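Local coordinates for putative capsular polysaccharide biosynthesis protein (Streptococcus pneumoniae serotype 4, PDB 6EWR) that probably acts as a pyridoxal phosphate-dependent aminotransferase of the DegT/DnrJ/EryC1 family, presumably in capsular polysaccharide biosynthesis, at residues L320-V325 against E378-L383. Sequence-based numbering, arbitrary orientation.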
ATOM      1  N   LEU A 320     -15.537  18.558  -6.560  1.00 19.78           N
ATOM      2  CA  LEU A 320     -15.913  18.350  -7.975  1.00 19.32           C
ATOM      3  C   LEU A 320     -17.100  19.247  -8.340  1.00 19.58           C
ATOM      4  O   LEU A 320     -18.054  19.341  -7.576  1.00 19.81           O
ATOM      5  CB  LEU A 320     -16.294  16.897  -8.207  1.00 18.17           C
ATOM      6  CG  LEU A 320     -15.196  15.839  -8.022  1.00 18.48           C
ATOM      7  CD1 LEU A 320     -15.747  14.429  -8.176  1.00 18.42           C
ATOM      8  CD2 LEU A 320     -14.057  16.013  -9.018  1.00 18.03           C
ATOM      9  N   TYR A 321     -17.045  19.920  -9.484  1.00 19.98           N
ATOM     10  CA  TYR A 321     -18.204  20.648  -9.997  1.00 20.42           C
ATOM     11  C   TYR A 321     -19.039  19.722 -10.888  1.00 20.87           C
ATOM     12  O   TYR A 321     -19.015  19.790 -12.105  1.00 20.71           O
ATOM     13  CB  TYR A 321     -17.809  21.960 -10.690  1.00 20.67           C
ATOM     14  CG  TYR A 321     -18.941  22.981 -10.723  1.00 20.88           C
ATOM     15  CD1 TYR A 321     -19.371  23.582  -9.560  1.00 21.99           C
ATOM     16  CD2 TYR A 321     -19.592  23.328 -11.912  1.00 21.27           C
ATOM     17  CE1 TYR A 321     -20.428  24.494  -9.567  1.00 23.23           C
ATOM     18  CE2 TYR A 321     -20.645  24.246 -11.923  1.00 21.33           C
ATOM     19  CZ  TYR A 321     -21.057  24.818 -10.748  1.00 22.94           C
ATOM     20  OH  TYR A 321     -22.082  25.727 -10.725  1.00 24.06           O
ATOM     21  N   ILE A 322     -19.777  18.852 -10.232  1.00 21.78           N
ATOM     22  CA  ILE A 322     -20.738  17.979 -10.872  1.00 21.20           C
ATOM     23  C   ILE A 322     -21.913  18.817 -11.374  1.00 20.19           C
ATOM     24  O   ILE A 322     -22.455  19.647 -10.618  1.00 20.50           O
ATOM     25  CB  ILE A 322     -21.272  16.932  -9.858  1.00 23.26           C
ATOM     26  CG1 ILE A 322     -20.184  16.069  -9.243  1.00 23.57           C
ATOM     27  CG2 ILE A 322     -22.499  16.198 -10.374  1.00 24.00           C
ATOM     28  CD1 ILE A 322     -19.965  14.667  -9.753  1.00 24.57           C
ATOM     29  N   THR A 323     -22.271  18.634 -12.657  1.00 18.22           N
ATOM     30  CA  THR A 323     -23.445  19.261 -13.261  1.00 17.71           C
ATOM     31  C   THR A 323     -24.190  18.224 -14.043  1.00 18.39           C
ATOM     32  O   THR A 323     -23.571  17.243 -14.499  1.00 18.40           O
ATOM     33  CB  THR A 323     -23.073  20.420 -14.236  1.00 17.33           C
ATOM     34  OG1 THR A 323     -22.764  19.922 -15.560  1.00 15.03           O
ATOM     35  CG2 THR A 323     -21.875  21.255 -13.690  1.00 16.97           C
ATOM     36  N   ARG A 324     -25.495  18.425 -14.211  1.00 17.67           N
ATOM     37  CA  ARG A 324     -26.283  17.625 -15.149  1.00 18.98           C
ATOM     38  C   ARG A 324     -26.979  18.542 -16.125  1.00 20.33           C
ATOM     39  O   ARG A 324     -27.500  19.585 -15.728  1.00 21.73           O
ATOM     40  CB  ARG A 324     -27.310  16.782 -14.414  1.00 18.32           C
ATOM     41  CG  ARG A 324     -26.681  15.821 -13.406  1.00 17.85           C
ATOM     42  CD  ARG A 324     -27.771  15.143 -12.605  1.00 17.21           C
ATOM     43  NE  ARG A 324     -28.638  14.333 -13.474  1.00 16.96           N
ATOM     44  CZ  ARG A 324     -29.871  13.930 -13.177  1.00 16.10           C
ATOM     45  NH1 ARG A 324     -30.437  14.242 -12.013  1.00 15.15           N
ATOM     46  NH2 ARG A 324     -30.541  13.191 -14.067  1.00 15.90           N
ATOM     47  N   VAL A 325     -26.967  18.180 -17.405  1.00 21.91           N
ATOM     48  CA  VAL A 325     -27.570  19.018 -18.460  1.00 23.79           C
ATOM     49  C   VAL A 325     -28.981  18.504 -18.760  1.00 24.87           C
ATOM     50  O   VAL A 325     -29.163  17.354 -19.153  1.00 21.52           O
ATOM     51  CB  VAL A 325     -26.694  19.039 -19.735  1.00 22.44           C
ATOM     52  CG1 VAL A 325     -27.152  20.122 -20.702  1.00 22.77           C
ATOM     53  CG2 VAL A 325     -25.242  19.289 -19.355  1.00 22.36           C
ATOM     54  N   GLU A 378     -26.331   9.482 -16.992  1.00 19.94           N
ATOM     55  CA  GLU A 378     -26.678   9.784 -18.391  1.00 20.50           C
ATOM     56  C   GLU A 378     -26.333  11.194 -18.831  1.00 19.67           C
ATOM     57  O   GLU A 378     -25.736  11.382 -19.887  1.00 20.25           O
ATOM     58  CB  GLU A 378     -28.172   9.543 -18.616  1.00 22.54           C
ATOM     59  CG  GLU A 378     -28.600   9.491 -20.080  1.00 24.31           C
ATOM     60  CD  GLU A 378     -30.078   9.235 -20.258  1.00 26.06           C
ATOM     61  OE1 GLU A 378     -30.897   9.717 -19.445  1.00 25.80           O
ATOM     62  OE2 GLU A 378     -30.421   8.589 -21.277  1.00 30.25           O
ATOM     63  N   ASN A 379     -26.706  12.185 -18.021  1.00 18.20           N
ATOM     64  CA  ASN A 379     -26.517  13.585 -18.385  1.00 16.81           C
ATOM     65  C   ASN A 379     -25.521  14.360 -17.503  1.00 16.08           C
ATOM     66  O   ASN A 379     -25.488  15.598 -17.517  1.00 16.71           O
ATOM     67  CB  ASN A 379     -27.896  14.280 -18.485  1.00 16.66           C
ATOM     68  CG  ASN A 379     -28.643  14.332 -17.176  1.00 16.78           C
ATOM     69  OD1 ASN A 379     -28.291  13.642 -16.207  1.00 16.38           O
ATOM     70  ND2 ASN A 379     -29.693  15.173 -17.131  1.00 16.89           N
ATOM     71  N   GLU A 380     -24.679  13.641 -16.780  1.00 15.17           N
ATOM     72  CA  GLU A 380     -23.749  14.261 -15.870  1.00 15.76           C
ATOM     73  C   GLU A 380     -22.511  14.744 -16.620  1.00 15.32           C
ATOM     74  O   GLU A 380     -22.047  14.056 -17.501  1.00 15.68           O
ATOM     75  CB  GLU A 380     -23.354  13.277 -14.787  1.00 15.89           C
ATOM     76  CG  GLU A 380     -22.687  13.924 -13.591  1.00 16.51           C
ATOM     77  CD  GLU A 380     -21.200  14.213 -13.795  1.00 17.54           C
ATOM     78  OE1 GLU A 380     -20.486  13.386 -14.394  1.00 19.24           O
ATOM     79  OE2 GLU A 380     -20.736  15.265 -13.326  1.00 17.37           O
ATOM     80  N   ILE A 381     -22.005  15.927 -16.278  1.00 15.31           N
ATOM     81  CA  ILE A 381     -20.707  16.401 -16.761  1.00 16.36           C
ATOM     82  C   ILE A 381     -20.022  17.175 -15.633  1.00 16.09           C
ATOM     83  O   ILE A 381     -20.607  18.075 -15.033  1.00 15.16           O
ATOM     84  CB  ILE A 381     -20.817  17.318 -18.000  1.00 17.27           C
ATOM     85  CG1 ILE A 381     -21.291  16.527 -19.232  1.00 18.05           C
ATOM     86  CG2 ILE A 381     -19.481  18.000 -18.290  1.00 17.72           C
ATOM     87  CD1 ILE A 381     -21.686  17.386 -20.428  1.00 18.40           C
ATOM     88  N   THR A 382     -18.781  16.814 -15.358  1.00 16.44           N
ATOM     89  CA  THR A 382     -18.002  17.428 -14.312  1.00 17.19           C
ATOM     90  C   THR A 382     -17.021  18.397 -14.947  1.00 18.32           C
ATOM     91  O   THR A 382     -16.269  18.013 -15.853  1.00 17.21           O
ATOM     92  CB  THR A 382     -17.229  16.383 -13.485  1.00 17.68           C
ATOM     93  OG1 THR A 382     -18.107  15.306 -13.145  1.00 19.20           O
ATOM     94  CG2 THR A 382     -16.648  17.008 -12.199  1.00 17.76           C
ATOM     95  N   LEU A 383     -17.057  19.653 -14.474  1.00 20.51           N
ATOM     96  CA  LEU A 383     -16.166  20.702 -14.965  1.00 22.70           C
ATOM     97  C   LEU A 383     -14.960  20.792 -14.052  1.00 23.38           C
ATOM     98  O   LEU A 383     -15.004  20.319 -12.922  1.00 23.69           O
ATOM     99  CB  LEU A 383     -16.857  22.063 -15.007  1.00 23.78           C
ATOM    100  CG  LEU A 383     -18.141  22.119 -15.833  1.00 24.23           C
ATOM    101  CD1 LEU A 383     -18.647  23.540 -15.851  1.00 25.06           C
ATOM    102  CD2 LEU A 383     -17.981  21.648 -17.265  1.00 24.68           C
TER
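Asn379 OD1 lies at the edge of the Arg324 guanidinium, in its plane. NE and NH2 of Arg324 both grip it, NE at 2.8 Å from OD1, from opposite faces of the amide. The amide and guanidinium planes are turned 75° apart. A bend in the arginine chain at chi3 (62°) brings this edge round to Asn379. The other branch of the amide, ND2, donates to Val325 O at 3.0 Å, from above the plane of that carbonyl. Backbone Asn379 O takes Val325 N, a second hold on Asn379. At the other end, Leu383 CD1 meets the edge of the Tyr321 ring, 4.1 Å from Tyr321 CD2, and the two side chains run alongside each other. The Tyr321 hydroxyl is hydrogen-bonded to Asp296, and its ring stacks on Tyr295.

Between these ends the strands pair antiparallel. Thr323 and Ile381 form a hydrogen-bonded pair, with Ile381 N 2.7 Å from Thr323 O. Ile381 O accepts twice, from Thr323 N and from Thr323 OG1, the latter at 2.9 Å. A chi1 of 84° turns that hydroxyl toward the carbonyl. On the face of Ile322 and Arg324, Glu380 OE2 comes within 3.6 Å of Ile322 CG2. The same oxygen accepts from Thr382 OG1 through its syn lone pair, at 2.6 Å. His350 hydrogen-bonds to both residues, through N to Glu380 OE1 and ND1 to Thr382 OG1.

Leu320 lies near the cofactor site, its side chain about 4 Å (nearest atoms) from that of His179, which binds pyridoxal 5'-phosphate. Strand 321-325 is the middle of a three-stranded antiparallel sheet, consistent with the small C-terminal domain of fold-type I aminotransferases. Strands 304-306 and 380-383 flank it. Thr323, Val325, Ile381 and Leu383 pack on Phe401 of helix 391-408. Helix 268-299 covers Tyr321 and Leu383, and helix 330-342 covers Ile381.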